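Local coordinates for xylooligosaccharide oxidase (Myceliophthora thermophila, PDB 5L6G), which oxidises the C1 hydroxyl of xylooligosaccharides and related sugars to lactones, using bicovalently bound FAD and reducing molecular oxygen to hydrogen peroxide, at residues A[244-249]-A[356-361]; A[350-355]-A[434-439]. All coordinates share one frame; numbering follows the deposited sequence.

Interaction 1 (A[244-249]-A[356-361]). With NAG (2-acetamido-2-deoxy-beta-D-glucopyranose), chain F.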
loop_
_atom_site.group_PDB
_atom_site.type_symbol
_atom_site.label_atom_id
_atom_site.label_comp_id
_atom_site.label_asym_id
_atom_site.label_seq_id
_atom_site.Cartn_x
_atom_site.Cartn_y
_atom_site.Cartn_z
ATOM N N THR A 244 10.833 26.273 4.955
ATOM C CA THR A 244 12.093 26.588 4.285
ATOM C C THR A 244 13.235 26.746 5.274
ATOM O O THR A 244 14.357 26.993 4.870
ATOM C CB THR A 244 11.974 27.910 3.522
ATOM O OG1 THR A 244 11.343 28.876 4.375
ATOM C CG2 THR A 244 11.148 27.714 2.254
ATOM N N ASN A 245 12.950 26.653 6.567
ATOM C CA ASN A 245 14.011 26.476 7.544
ATOM C C ASN A 245 13.530 25.578 8.674
ATOM O O ASN A 245 12.334 25.277 8.779
ATOM C CB ASN A 245 14.539 27.807 8.062
ATOM C CG ASN A 245 13.478 28.648 8.718
ATOM O OD1 ASN A 245 12.481 28.139 9.210
ATOM N ND2 ASN A 245 13.711 29.975 8.739
ATOM N N SER A 246 14.469 25.125 9.493
ATOM C CA SER A 246 14.159 24.122 10.503
ATOM C C SER A 246 13.118 24.632 11.502
ATOM O O SER A 246 12.236 23.876 11.893
ATOM C CB SER A 246 15.425 23.649 11.233
ATOM O OG SER A 246 16.006 24.718 11.932
ATOM N N SER A 247 13.213 25.886 11.924
ATOM C CA SER A 247 12.280 26.381 12.934
ATOM C C SER A 247 10.842 26.401 12.391
ATOM O O SER A 247 9.906 26.067 13.119
ATOM C CB SER A 247 12.694 27.751 13.504
ATOM O OG SER A 247 12.709 28.739 12.503
ATOM N N ASN A 248 10.668 26.760 11.118
ATOM C CA ASN A 248 9.345 26.759 10.510
ATOM C C ASN A 248 8.765 25.374 10.430
ATOM O O ASN A 248 7.566 25.207 10.621
ATOM C CB ASN A 248 9.364 27.355 9.111
ATOM C CG ASN A 248 9.425 28.872 9.130
ATOM O OD1 ASN A 248 9.570 29.484 10.186
ATOM N ND2 ASN A 248 9.267 29.481 7.967
ATOM N N VAL A 249 9.606 24.377 10.148
ATOM C CA VAL A 249 9.117 23.005 10.060
ATOM C C VAL A 249 8.662 22.556 11.436
ATOM O O VAL A 249 7.600 21.944 11.598
ATOM C CB VAL A 249 10.214 22.027 9.553
ATOM C CG1 VAL A 249 9.771 20.586 9.704
ATOM C CG2 VAL A 249 10.577 22.330 8.096
ATOM N N VAL A 356 12.791 15.419 18.377
ATOM C CA VAL A 356 12.729 14.672 17.132
ATOM C C VAL A 356 12.282 15.576 15.984
ATOM O O VAL A 356 12.843 15.511 14.898
ATOM C CB VAL A 356 11.799 13.448 17.241
ATOM C CG1 VAL A 356 11.583 12.783 15.889
ATOM C CG2 VAL A 356 12.360 12.457 18.244
ATOM N N LEU A 357 11.265 16.408 16.192
ATOM C CA LEU A 357 10.918 17.374 15.156
ATOM C C LEU A 357 12.181 18.144 14.701
ATOM O O LEU A 357 12.419 18.318 13.502
ATOM C CB LEU A 357 9.856 18.349 15.653
ATOM C CG LEU A 357 8.461 17.756 15.812
ATOM C CD1 LEU A 357 7.486 18.751 16.398
ATOM C CD2 LEU A 357 7.958 17.273 14.468
ATOM N N GLU A 358 12.992 18.584 15.650
ATOM C CA GLU A 358 14.175 19.369 15.311
ATOM C C GLU A 358 15.173 18.572 14.483
ATOM O O GLU A 358 15.704 19.075 13.491
ATOM C CB GLU A 358 14.849 19.897 16.574
ATOM C CG GLU A 358 14.022 20.952 17.299
ATOM C CD GLU A 358 14.176 22.366 16.740
ATOM O OE1 GLU A 358 14.906 22.571 15.727
ATOM O OE2 GLU A 358 13.510 23.271 17.320
ATOM N N ARG A 359 15.424 17.329 14.878
ATOM C CA ARG A 359 16.372 16.509 14.132
ATOM C C ARG A 359 15.858 16.194 12.717
ATOM O O ARG A 359 16.600 16.244 11.747
ATOM C CB ARG A 359 16.716 15.252 14.921
ATOM C CG ARG A 359 17.382 15.592 16.258
ATOM C CD ARG A 359 17.752 14.361 17.076
ATOM N NE ARG A 359 16.673 13.365 17.092
ATOM C CZ ARG A 359 16.788 12.069 16.773
ATOM N NH1 ARG A 359 17.962 11.522 16.423
ATOM N NH2 ARG A 359 15.719 11.289 16.837
ATOM N N VAL A 360 14.581 15.865 12.611
ATOM C CA VAL A 360 13.934 15.587 11.323
ATOM C C VAL A 360 13.943 16.821 10.435
ATOM O O VAL A 360 14.214 16.732 9.228
ATOM C CB VAL A 360 12.483 15.082 11.561
ATOM C CG1 VAL A 360 11.651 15.071 10.276
ATOM C CG2 VAL A 360 12.518 13.703 12.213
ATOM N N ALA A 361 13.651 17.977 11.031
ATOM C CA ALA A 361 13.654 19.245 10.299
ATOM C C ALA A 361 15.048 19.624 9.827
ATOM O O ALA A 361 15.223 20.075 8.699
ATOM C CB ALA A 361 13.083 20.357 11.165
HETATM C C1 NAG F . 12.819 30.946 9.339
HETATM C C2 NAG F . 13.571 31.942 10.235
HETATM C C3 NAG F . 12.639 33.002 10.790
HETATM C C4 NAG F . 11.852 33.641 9.662
HETATM C C5 NAG F . 11.129 32.544 8.875
HETATM C C6 NAG F . 10.378 33.115 7.688
HETATM C C7 NAG F . 15.495 31.044 11.450
HETATM C C8 NAG F . 15.979 30.427 12.728
HETATM N N2 NAG F . 14.193 31.329 11.391
HETATM O O3 NAG F . 13.421 33.942 11.493
HETATM O O4 NAG F . 10.922 34.527 10.229
HETATM O O5 NAG F . 12.076 31.633 8.354
HETATM O O6 NAG F . 9.534 32.122 7.159
HETATM O O7 NAG F . 16.288 31.255 10.530
#
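Val249 and Ser246 pack on Ala361 where the first turn of helix 246-261 meets the middle of helix 354-368, a helix-helix contact whose outer end is a glycosylated N-cap. The backbones come close, with 4.9 Å between Ser246 CA and Ala361 CA. A small residue at the meeting point is consistent with this, since Ala361 adds only a methyl group between the helices.

The contact across the segments is van der Waals packing, burying 204 Å² in all. Val249 has CG1 anti to its backbone N (chi1 170°), and this branch lies 3.6 Å from Ala361 CB. The same methyl is met by Ser246, whose CB stands 4.0 Å away from Ala361 CB. Earlier on helix 354-368, Leu357 and Val360 touch Trp253, one turn beyond Val249 on helix 246-261.

Hydrogen bonding is concentrated on the side of 244-249 turned away from helix 354-368. Asn245 precedes helix 246-261 and caps it: its OD1 accepts from Asn248 N at 3.0 Å, nearly in line with the C=O bond (C=O...N angle 162°). The same amide is the glycosylation site, ND2 being joined to NAG C1 at 1.4 Å, so one side chain caps the N-terminus of the helix through OD1 and carries the sugar on ND2.

The sugar is also held by the residues that follow. NAG N2 gives a weak bond to Ser247 OG at 3.2 Å. Asn248 ND2 bonds the sugar and also donates to Pro242 O. An alanine here would keep the backbone N-H of the cap, but would probably leave both the sugar and Pro242 O without this amide donor and the NAG freer to turn. From Asn248 ND2 to NAG O6 the distance is 2.8 Å, and the N-H...O angle is 156°.

Interaction 2 (A[350-355]-A[434-439])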
loop_
_atom_site.group_PDB
_atom_site.type_symbol
_atom_site.label_atom_id
_atom_site.label_comp_id
_atom_site.label_asym_id
_atom_site.label_seq_id
_atom_site.Cartn_x
_atom_site.Cartn_y
_atom_site.Cartn_z
ATOM N N SER A 350 3.843 7.929 16.190
ATOM C CA SER A 350 3.012 8.751 17.058
ATOM C C SER A 350 3.250 10.219 16.728
ATOM O O SER A 350 3.954 10.548 15.773
ATOM C CB SER A 350 3.420 8.477 18.504
ATOM O OG SER A 350 4.803 8.783 18.682
ATOM N N ALA A 351 2.674 11.113 17.525
ATOM C CA ALA A 351 3.167 12.487 17.548
ATOM C C ALA A 351 4.670 12.450 17.869
ATOM O O ALA A 351 5.161 11.535 18.513
ATOM C CB ALA A 351 2.414 13.325 18.558
ATOM N N LEU A 352 5.395 13.439 17.385
ATOM C CA LEU A 352 6.839 13.492 17.546
ATOM C C LEU A 352 7.209 14.482 18.646
ATOM O O LEU A 352 6.691 15.591 18.675
ATOM C CB LEU A 352 7.463 13.937 16.226
ATOM C CG LEU A 352 7.166 13.016 15.040
ATOM C CD1 LEU A 352 7.850 13.504 13.781
ATOM C CD2 LEU A 352 7.570 11.605 15.360
ATOM N N PRO A 353 8.097 14.084 19.560
ATOM C CA PRO A 353 8.590 15.043 20.506
ATOM C C PRO A 353 9.377 16.151 19.780
ATOM O O PRO A 353 9.936 15.903 18.710
ATOM C CB PRO A 353 9.456 14.208 21.451
ATOM C CG PRO A 353 9.742 12.952 20.771
ATOM C CD PRO A 353 8.719 12.755 19.701
ATOM N N PRO A 354 9.366 17.372 20.316
ATOM C CA PRO A 354 10.032 18.483 19.634
ATOM C C PRO A 354 11.517 18.243 19.312
ATOM O O PRO A 354 11.978 18.702 18.289
ATOM C CB PRO A 354 9.845 19.635 20.609
ATOM C CG PRO A 354 8.513 19.350 21.217
ATOM C CD PRO A 354 8.489 17.857 21.407
ATOM N N ASP A 355 12.224 17.518 20.174
ATOM C CA ASP A 355 13.619 17.117 19.926
ATOM C C ASP A 355 13.751 16.317 18.620
ATOM O O ASP A 355 14.684 16.541 17.842
ATOM C CB ASP A 355 14.192 16.318 21.120
ATOM C CG ASP A 355 13.184 15.287 21.707
ATOM O OD1 ASP A 355 12.170 15.725 22.310
ATOM O OD2 ASP A 355 13.408 14.062 21.583
ATOM N N HIS A 434 16.501 7.501 10.673
ATOM C CA HIS A 434 17.230 7.556 11.940
ATOM C C HIS A 434 16.905 8.807 12.771
ATOM O O HIS A 434 16.861 8.742 13.987
ATOM C CB HIS A 434 18.721 7.496 11.695
ATOM C CG HIS A 434 19.529 7.274 12.936
ATOM N ND1 HIS A 434 19.741 6.020 13.468
ATOM C CD2 HIS A 434 20.216 8.137 13.723
ATOM C CE1 HIS A 434 20.505 6.121 14.543
ATOM N NE2 HIS A 434 20.810 7.395 14.718
ATOM N N ALA A 435 16.667 9.937 12.112
ATOM C CA ALA A 435 16.297 11.166 12.813
ATOM C C ALA A 435 14.968 11.002 13.556
ATOM O O ALA A 435 14.755 11.643 14.588
ATOM C CB ALA A 435 16.217 12.355 11.850
ATOM N N PHE A 436 14.073 10.169 13.040
ATOM C CA PHE A 436 12.818 9.874 13.739
ATOM C C PHE A 436 13.047 8.845 14.839
ATOM O O PHE A 436 12.683 9.049 16.004
ATOM C CB PHE A 436 11.735 9.317 12.792
ATOM C CG PHE A 436 11.227 10.279 11.741
ATOM C CD1 PHE A 436 11.918 10.472 10.552
ATOM C CD2 PHE A 436 9.998 10.923 11.903
ATOM C CE1 PHE A 436 11.422 11.293 9.568
ATOM C CE2 PHE A 436 9.492 11.749 10.922
ATOM C CZ PHE A 436 10.199 11.946 9.754
ATOM N N THR A 437 13.650 7.715 14.469
ATOM C CA THR A 437 13.619 6.543 15.336
ATOM C C THR A 437 14.567 6.672 16.530
ATOM O O THR A 437 14.354 6.013 17.541
ATOM C CB THR A 437 13.902 5.238 14.560
ATOM O OG1 THR A 437 15.192 5.307 13.953
ATOM C CG2 THR A 437 12.838 5.008 13.485
ATOM N N GLY A 438 15.570 7.545 16.424
ATOM C CA GLY A 438 16.481 7.820 17.529
ATOM C C GLY A 438 15.771 8.363 18.759
ATOM O O GLY A 438 16.230 8.165 19.886
ATOM N N GLY A 439 14.632 9.027 18.556
ATOM C CA GLY A 439 13.917 9.654 19.647
ATOM C C GLY A 439 12.568 9.051 19.967
ATOM O O GLY A 439 11.821 9.642 20.732
HETATM O O HOH W 1 12.459 11.530 22.449
#
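Leu352 and Phe436 mark the nearest approach of the two backbones, their CA atoms 8.0 Å apart; at this separation the backbones do not touch at this pair, and the lead-in to helix 354-368 meets the C-terminal part of helix 426-437 here through the two side chains, with 140 Å² buried between the segments.

The apolar part of the contact rests on one methyl and one ring. CD1 of Leu352 extends anti to its own CA (chi2 -178°) and arrives 3.7 Å from Phe436 CE2. Phe436 CD2 is almost as near to the same methyl, Leu352 CD1, at 3.8 Å; the methyl meets the CD2-CE2 bond of the ring at a slant. The ring has further neighbours: Tyr411 meets it edge-to-face, and Trp253 of helix 246-261 and Leu347 of strand 341-349 touch it.

These partners place the contact in the helical layer packed on the large antiparallel sheet of the substrate domain, a build known from VAO-type flavoprotein oxidases. Phe436 spans the junction, reaching the sheet through Leu347 and Tyr411 and the neighbouring helix through Trp253. The chain of Leu352 is tied to that helix too, because its carbonyl O accepts from Gln257 NE2.

Toward the surface the contact becomes polar. Pro353 CG rests 3.9 Å from Gly439 O, at the edge of the apolar patch. Beyond it, a water donates both its hydrogens across the contact: one to Asp355 OD2 at 2.8 Å, the other to Gly439 O at 2.6 Å. A CB at Gly439 would point toward 350-355, near Asp355 OD2. Within 434-439, Gly438 N bonds to His434 O at 3.0 Å, and Gly439 N to Phe436 O.

Overall arrangement
Both contacts use helix 354-368, interaction 2 at its start and the loop before it, interaction 1 further on; their centres lie 11 Å apart. They also touch directly: Val360 CG1 comes within 3.5 Å of Phe436 CZ, and Val356 CG2 within 3.5 Å of Gly439 CA. Through Leu357 and Val360 on Trp253, and Val360 on Ala435 and Phe436, helix 354-368 packs against helices 246-261 and 426-437. Interaction 1 carries the N-glycan of Asn245 and is not part of the active site; its Val249 side chain is about 10 Å from a bound alpha-D-xylopyranose, too far for contact. In interaction 2, the Phe436 side chain is about 11 Å from that of substrate-binding Glu412.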